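Local coordinates for protein putative transcriptional regulator (Streptomyces coelicolor, PDB 2HXI) that probably acts as a TetR-family transcriptional regulator that binds DNA at cis-regulatory sites, working as a dimer of mostly helical subunits, at residues 59-62 / 63-67; 163-166 / 167-171; 225-228 / 229-233. All blocks are in the same frame, centred on the assembly; numbering follows the deposited sequence.

Interaction 1 (59-62 / 63-67) belongs to the helix-turn-helix that probably reads DNA, whereas interactions 2 (163-166 / 167-171) and 3 (225-228 / 229-233) are short lengths of two neighbouring helices in the C-terminal part, and both touch the second subunit. The centres of interactions 1 and 2 are about 33 Å apart, those of 1 and 3 about 45 Å, with no direct touch in either case. Interactions 2 and 3, about 14 Å apart between centres, pack together: Leu164 CD2 lies 3.5 Å from His230 CB, and Ile226 CG2 is 3.8 Å from Leu168 CD1. Interactions 1 and 3 lie on opposite sides of the chain's centre, with interaction 2 close to that centre.

Interaction 1: 59-62 / 63-67; sequences LGTD and SSSLY
The carboxylate of Asp62 is the flat group that meets the helix start at Ser64 and Ser65, and its OD1 takes all three bonds to them. Ser65 N approaches OD1 nearly along the C-O axis at 2.9 Å, while the two hydroxyls come over opposite faces of the carboxylate, Ser64 OG 66° and Ser65 OG 39° out of its plane, each donating to Asp62 OD1 over 2.7 Å. Three donors on one oxygen fix the rotation of the carboxylate and would probably draw negative charge toward OD1. With chi1 at 51°, CG of Asp62 sits between its own N and carbonyl carbon, which folds the acid back over the first turn. Asp62 is thereby the N-cap of helix 63-66, and its own carbonyl O accepts from Leu66 N at 3.2 Å, in the carbonyl plane. This is the turn of a predicted helix-turn-helix, in which the helix beginning at Ser63 probably corresponds to the recognition helix of TetR-family proteins; the preceding helix 52-58 ends in a Schellman motif, where Gly60 has positive phi. An alanine in place of Ser65 takes away one of the hydroxyl donors of OD1 and is likely to leave one carboxylate face without its bond, so that the group turns more easily. Beside the cap, Thr61 OG1 rests 3.4 Å from Ser65 CB. The methyl CG2 of Thr61 meets Leu66 CD2 at 3.9 Å. That same CD2 is approached by Leu59 CD1 at 4.1 Å, the two leucines crossing at about a right angle. Leu66 continues inward onto Leu55 and Ala56 of helix 52-58, and both leucines touch Ile34 of helix 31-43, while Trp29 NE1 donates to the carbonyl of Leu59.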
loop_
_atom_site.group_PDB
_atom_site.type_symbol
_atom_site.label_atom_id
_atom_site.label_comp_id
_atom_site.label_asym_id
_atom_site.label_seq_id
_atom_site.Cartn_x
_atom_site.Cartn_y
_atom_site.Cartn_z
ATOM N N LEU B 59 18.934 17.012 -20.978
ATOM C CA LEU B 59 18.238 17.381 -22.195
ATOM C C LEU B 59 18.908 18.559 -22.916
ATOM O O LEU B 59 18.411 19.053 -23.942
ATOM C CB LEU B 59 16.782 17.664 -21.870
ATOM C CG LEU B 59 16.014 16.425 -21.381
ATOM C CD1 LEU B 59 14.769 16.835 -20.575
ATOM C CD2 LEU B 59 15.668 15.458 -22.608
ATOM N N GLY B 60 19.953 19.067 -22.293
ATOM C CA GLY B 60 20.701 20.237 -22.802
ATOM C C GLY B 60 19.852 21.484 -22.756
ATOM O O GLY B 60 19.915 22.366 -23.649
ATOM N N THR B 61 19.078 21.582 -21.672
ATOM C CA THR B 61 18.179 22.674 -21.571
ATOM C C THR B 61 18.251 23.199 -20.153
ATOM O O THR B 61 19.124 22.833 -19.442
ATOM C CB THR B 61 16.726 22.300 -22.099
ATOM O OG1 THR B 61 15.957 23.508 -22.256
ATOM C CG2 THR B 61 16.048 21.299 -21.207
ATOM N N ASP B 62 17.359 24.084 -19.761
ATOM C CA ASP B 62 17.436 24.538 -18.369
ATOM C C ASP B 62 16.148 24.289 -17.602
ATOM O O ASP B 62 15.138 24.054 -18.186
ATOM C CB ASP B 62 17.883 25.982 -18.253
ATOM C CG ASP B 62 17.090 26.910 -19.107
ATOM O OD1 ASP B 62 15.823 26.835 -19.118
ATOM O OD2 ASP B 62 17.780 27.739 -19.762
ATOM N N SER B 63 16.225 24.381 -16.274
ATOM C CA SER B 63 15.115 24.027 -15.433
ATOM C C SER B 63 13.969 24.967 -15.784
ATOM O O SER B 63 12.856 24.528 -15.981
ATOM C CB SER B 63 15.519 24.048 -13.948
ATOM O OG SER B 63 16.665 23.219 -13.749
ATOM N N SER B 64 14.256 26.252 -15.983
ATOM C CA SER B 64 13.148 27.164 -16.289
ATOM C C SER B 64 12.395 26.728 -17.574
ATOM O O SER B 64 11.177 26.825 -17.660
ATOM C CB SER B 64 13.663 28.598 -16.384
ATOM O OG SER B 64 14.636 28.599 -17.419
ATOM N N SER B 65 13.100 26.183 -18.557
ATOM C CA SER B 65 12.475 25.726 -19.807
ATOM C C SER B 65 11.620 24.496 -19.640
ATOM O O SER B 65 10.633 24.308 -20.358
ATOM C CB SER B 65 13.531 25.417 -20.837
ATOM O OG SER B 65 14.168 26.618 -21.219
ATOM N N LEU B 66 12.009 23.629 -18.706
ATOM C CA LEU B 66 11.267 22.403 -18.505
ATOM C C LEU B 66 9.936 22.674 -17.916
ATOM O O LEU B 66 9.005 21.919 -18.207
ATOM C CB LEU B 66 11.969 21.455 -17.534
ATOM C CG LEU B 66 13.075 20.702 -18.242
ATOM C CD1 LEU B 66 13.479 19.634 -17.211
ATOM C CD2 LEU B 66 12.632 20.150 -19.625
ATOM N N TYR B 67 9.872 23.690 -17.047
ATOM C CA TYR B 67 8.615 24.005 -16.360
ATOM C C TYR B 67 7.563 24.650 -17.212
ATOM O O TYR B 67 6.451 24.915 -16.743
ATOM C CB TYR B 67 8.876 24.810 -15.130
ATOM C CG TYR B 67 9.091 23.834 -14.016
ATOM C CD1 TYR B 67 8.188 22.730 -13.840
ATOM C CD2 TYR B 67 10.189 23.957 -13.175
ATOM C CE1 TYR B 67 8.380 21.799 -12.798
ATOM C CE2 TYR B 67 10.403 23.055 -12.139
ATOM C CZ TYR B 67 9.510 21.970 -11.940
ATOM O OH TYR B 67 9.734 21.077 -10.882
#

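Interaction 2: 163-166 / 167-171; sequences ILIS and SLITA
From Ile163 to Thr170 the backbone runs as regular alpha helix, each carbonyl of 163-166 accepting from the N-H four residues on, the straightest being Thr170 N to Ser166 O at 170°. Ile163 O takes a second donor: Ser167 OG reaches it at 2.8 Å, from the opposite face of the carbonyl plane to Ser167 N. The hydroxyl can do this because chi1 of -73° turns OG back beside its own N, along the preceding turn. Ser166 OG goes instead to the carbonyl of Val162, and a water donates to it at 2.7 Å while making a weak 3.3 Å bond to Ser167 OG.

This stretch belongs to helix 154-173 of the TetR C-terminal domain, and one side of it faces the dimer partner: Ser167 OG is also bonded to Arg219 NH2 of the second subunit, and Leu164 packs on Leu164 of that subunit. Along the helix, Leu164 and Leu168 run alongside each other, their ends turned in one direction, CD1 to CD1 at 3.7 Å. Ile165 and Ile169 form a similar pair, with Ile165 CG2 3.6 Å from Ile169 CD1; their side of the helix is covered by Ala106, Leu109 and Phe113 of helix 98-113, and Trp123 of helix 117-126 touches both Ser166 and Ile169.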
loop_
_atom_site.group_PDB
_atom_site.type_symbol
_atom_site.label_atom_id
_atom_site.label_comp_id
_atom_site.label_asym_id
_atom_site.label_seq_id
_atom_site.Cartn_x
_atom_site.Cartn_y
_atom_site.Cartn_z
ATOM N N ILE B 163 -7.325 0.548 -6.404
ATOM C CA ILE B 163 -6.810 0.829 -5.042
ATOM C C ILE B 163 -6.035 -0.402 -4.493
ATOM O O ILE B 163 -4.962 -0.268 -3.945
ATOM C CB ILE B 163 -7.922 1.167 -4.095
ATOM C CG1 ILE B 163 -8.372 2.634 -4.341
ATOM C CG2 ILE B 163 -7.434 1.019 -2.631
ATOM C CD1 ILE B 163 -9.660 3.080 -3.682
ATOM N N LEU B 164 -6.615 -1.584 -4.614
ATOM C CA LEU B 164 -5.898 -2.788 -4.113
ATOM C C LEU B 164 -4.520 -2.955 -4.794
ATOM O O LEU B 164 -3.496 -3.068 -4.106
ATOM C CB LEU B 164 -6.763 -4.015 -4.342
ATOM C CG LEU B 164 -6.183 -5.338 -3.928
ATOM C CD1 LEU B 164 -5.651 -5.462 -2.486
ATOM C CD2 LEU B 164 -7.108 -6.488 -4.202
ATOM N N ILE B 165 -4.519 -2.999 -6.106
ATOM C CA ILE B 165 -3.283 -3.259 -6.898
ATOM C C ILE B 165 -2.210 -2.203 -6.596
ATOM O O ILE B 165 -1.034 -2.517 -6.287
ATOM C CB ILE B 165 -3.583 -3.271 -8.410
ATOM C CG1 ILE B 165 -4.428 -4.492 -8.740
ATOM C CG2 ILE B 165 -2.258 -3.349 -9.223
ATOM C CD1 ILE B 165 -5.053 -4.476 -10.133
ATOM N N SER B 166 -2.611 -0.949 -6.718
ATOM C CA SER B 166 -1.717 0.178 -6.403
ATOM C C SER B 166 -1.198 0.193 -4.989
ATOM O O SER B 166 0.000 0.415 -4.755
ATOM C CB SER B 166 -2.376 1.495 -6.834
ATOM O OG SER B 166 -3.439 1.868 -5.968
ATOM N N SER B 167 -2.062 -0.112 -4.033
ATOM C CA SER B 167 -1.668 -0.109 -2.621
ATOM C C SER B 167 -0.617 -1.159 -2.405
ATOM O O SER B 167 0.354 -0.886 -1.702
ATOM C CB SER B 167 -2.827 -0.419 -1.700
ATOM O OG SER B 167 -3.711 0.735 -1.651
ATOM N N LEU B 168 -0.802 -2.345 -2.997
ATOM C CA LEU B 168 0.152 -3.448 -2.812
ATOM C C LEU B 168 1.497 -3.108 -3.463
ATOM O O LEU B 168 2.589 -3.393 -2.894
ATOM C CB LEU B 168 -0.391 -4.731 -3.416
ATOM C CG LEU B 168 -1.578 -5.365 -2.658
ATOM C CD1 LEU B 168 -2.259 -6.453 -3.487
ATOM C CD2 LEU B 168 -1.140 -5.835 -1.199
ATOM N N ILE B 169 1.422 -2.467 -4.626
ATOM C CA ILE B 169 2.646 -2.089 -5.377
ATOM C C ILE B 169 3.404 -0.994 -4.621
ATOM O O ILE B 169 4.618 -1.118 -4.454
ATOM C CB ILE B 169 2.320 -1.691 -6.852
ATOM C CG1 ILE B 169 1.879 -2.930 -7.651
ATOM C CG2 ILE B 169 3.609 -1.064 -7.514
ATOM C CD1 ILE B 169 1.278 -2.623 -9.100
ATOM N N THR B 170 2.724 0.041 -4.131
ATOM C CA THR B 170 3.427 1.082 -3.387
ATOM C C THR B 170 4.070 0.541 -2.092
ATOM O O THR B 170 5.221 0.879 -1.764
ATOM C CB THR B 170 2.589 2.340 -3.166
ATOM O OG1 THR B 170 1.509 2.081 -2.301
ATOM C CG2 THR B 170 1.963 2.814 -4.433
ATOM N N ALA B 171 3.348 -0.330 -1.378
ATOM C CA ALA B 171 3.876 -0.874 -0.139
ATOM C C ALA B 171 5.103 -1.728 -0.343
ATOM O O ALA B 171 6.029 -1.684 0.475
ATOM C CB ALA B 171 2.785 -1.660 0.623
HETATM O O HOH W 1 -3.166 3.316 -3.672
#

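Interaction 3: 225-228 / 229-233; sequences EILA and AHLAH
Four backbone bonds hold this length of helix, starting with Glu225 O, which accepts from Ala229 N at 3.0 Å, and Ile226 O, which accepts from His230 N. The straightest is Leu231 N to Leu227 O, 2.9 Å long with an N-H...O angle of 163°, and Ala232 N to Ala228 O completes the set. The carboxylate of Glu225 leaves the helix for the partner: its OE1 makes a salt bridge with Arg160 NE of the second subunit.

Around this frame the side chains meet mostly backbone. Ala229 CB sits 3.4 Å from both Glu225 O and Ile226 O, and Leu231 CG lies at the same distance from Leu227 O. The leucines themselves touch more loosely, Leu227 CD1 to Leu231 CG at 4.2 Å; both face helix 98-113, Leu227 on Ala106 and Leu231 on Leu102. His230 has its CB 3.4 Å from Leu227 O, but its ring is carried away from 225-228, with CG anti to the backbone N (chi1 -168°). On one face of the His230 ring, nearer its margin than its middle, lies His233 CD2, 3.9 Å from the ring plane, while His230 O lies in the plane of the His233 ring at its edge.

The small methyl of Ala229 packs against His233 of the second subunit, and His230 against that subunit's Ala229, so helix 219-237 meets its partner copy here. With Ile226 also resting on Leu164 of both subunits, the arrangement is consistent with the four-helix bundle, two helices from each subunit, through which TetR-family regulators commonly dimerise.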
loop_
_atom_site.group_PDB
_atom_site.type_symbol
_atom_site.label_atom_id
_atom_site.label_comp_id
_atom_site.label_asym_id
_atom_site.label_seq_id
_atom_site.Cartn_x
_atom_site.Cartn_y
_atom_site.Cartn_z
ATOM N N GLU B 225 -1.705 -13.953 -4.497
ATOM C CA GLU B 225 -2.747 -14.621 -3.702
ATOM C C GLU B 225 -3.832 -13.657 -3.220
ATOM O O GLU B 225 -5.037 -13.984 -3.184
ATOM C CB GLU B 225 -2.119 -15.383 -2.520
ATOM C CG GLU B 225 -1.324 -16.612 -2.979
ATOM C CD GLU B 225 -0.471 -17.212 -1.855
ATOM O OE1 GLU B 225 -0.885 -17.126 -0.697
ATOM O OE2 GLU B 225 0.622 -17.773 -2.198
ATOM N N ILE B 226 -3.406 -12.468 -2.907
ATOM C CA ILE B 226 -4.347 -11.434 -2.455
ATOM C C ILE B 226 -5.163 -10.986 -3.668
ATOM O O ILE B 226 -6.398 -10.769 -3.591
ATOM C CB ILE B 226 -3.571 -10.259 -1.797
ATOM C CG1 ILE B 226 -2.954 -10.643 -0.420
ATOM C CG2 ILE B 226 -4.466 -9.016 -1.666
ATOM C CD1 ILE B 226 -1.864 -9.691 0.016
ATOM N N LEU B 227 -4.486 -10.814 -4.799
ATOM C CA LEU B 227 -5.208 -10.470 -6.048
ATOM C C LEU B 227 -6.207 -11.549 -6.435
ATOM O O LEU B 227 -7.375 -11.250 -6.739
ATOM C CB LEU B 227 -4.178 -10.254 -7.175
ATOM C CG LEU B 227 -4.805 -9.865 -8.520
ATOM C CD1 LEU B 227 -5.574 -8.529 -8.437
ATOM C CD2 LEU B 227 -3.684 -9.839 -9.563
ATOM N N ALA B 228 -5.791 -12.824 -6.359
ATOM C CA ALA B 228 -6.690 -13.927 -6.791
ATOM C C ALA B 228 -7.908 -13.963 -5.868
ATOM O O ALA B 228 -9.044 -14.175 -6.339
ATOM C CB ALA B 228 -5.936 -15.224 -6.670
ATOM N N ALA B 229 -7.689 -13.692 -4.578
ATOM C CA ALA B 229 -8.793 -13.678 -3.600
ATOM C C ALA B 229 -9.793 -12.594 -4.051
ATOM O O ALA B 229 -11.039 -12.737 -4.003
ATOM C CB ALA B 229 -8.271 -13.311 -2.222
ATOM N N HIS B 230 -9.250 -11.450 -4.432
ATOM C CA HIS B 230 -10.127 -10.334 -4.791
ATOM C C HIS B 230 -10.939 -10.657 -6.072
ATOM O O HIS B 230 -12.138 -10.399 -6.155
ATOM C CB HIS B 230 -9.325 -9.061 -4.999
ATOM C CG HIS B 230 -10.199 -7.839 -5.095
ATOM N ND1 HIS B 230 -10.744 -7.246 -3.979
ATOM C CD2 HIS B 230 -10.692 -7.149 -6.171
ATOM C CE1 HIS B 230 -11.472 -6.198 -4.356
ATOM N NE2 HIS B 230 -11.503 -6.155 -5.679
ATOM N N LEU B 231 -10.282 -11.229 -7.069
ATOM C CA LEU B 231 -10.958 -11.575 -8.328
ATOM C C LEU B 231 -12.000 -12.699 -8.087
ATOM O O LEU B 231 -13.007 -12.729 -8.747
ATOM C CB LEU B 231 -9.958 -11.907 -9.462
ATOM C CG LEU B 231 -8.878 -10.821 -9.762
ATOM C CD1 LEU B 231 -8.100 -11.275 -11.008
ATOM C CD2 LEU B 231 -9.570 -9.488 -10.003
ATOM N N ALA B 232 -11.768 -13.569 -7.088
ATOM C CA ALA B 232 -12.758 -14.615 -6.751
ATOM C C ALA B 232 -13.984 -13.923 -6.184
ATOM O O ALA B 232 -15.107 -14.376 -6.455
ATOM C CB ALA B 232 -12.169 -15.587 -5.691
ATOM N N HIS B 233 -13.784 -12.857 -5.422
ATOM C CA HIS B 233 -14.922 -12.058 -4.877
ATOM C C HIS B 233 -15.742 -11.431 -6.030
ATOM O O HIS B 233 -17.006 -11.462 -6.048
ATOM C CB HIS B 233 -14.412 -10.991 -3.857
ATOM C CG HIS B 233 -15.097 -9.633 -3.926
ATOM N ND1 HIS B 233 -16.234 -9.316 -3.206
ATOM C CD2 HIS B 233 -14.709 -8.492 -4.551
ATOM C CE1 HIS B 233 -16.538 -8.048 -3.424
ATOM N NE2 HIS B 233 -15.650 -7.534 -4.265
#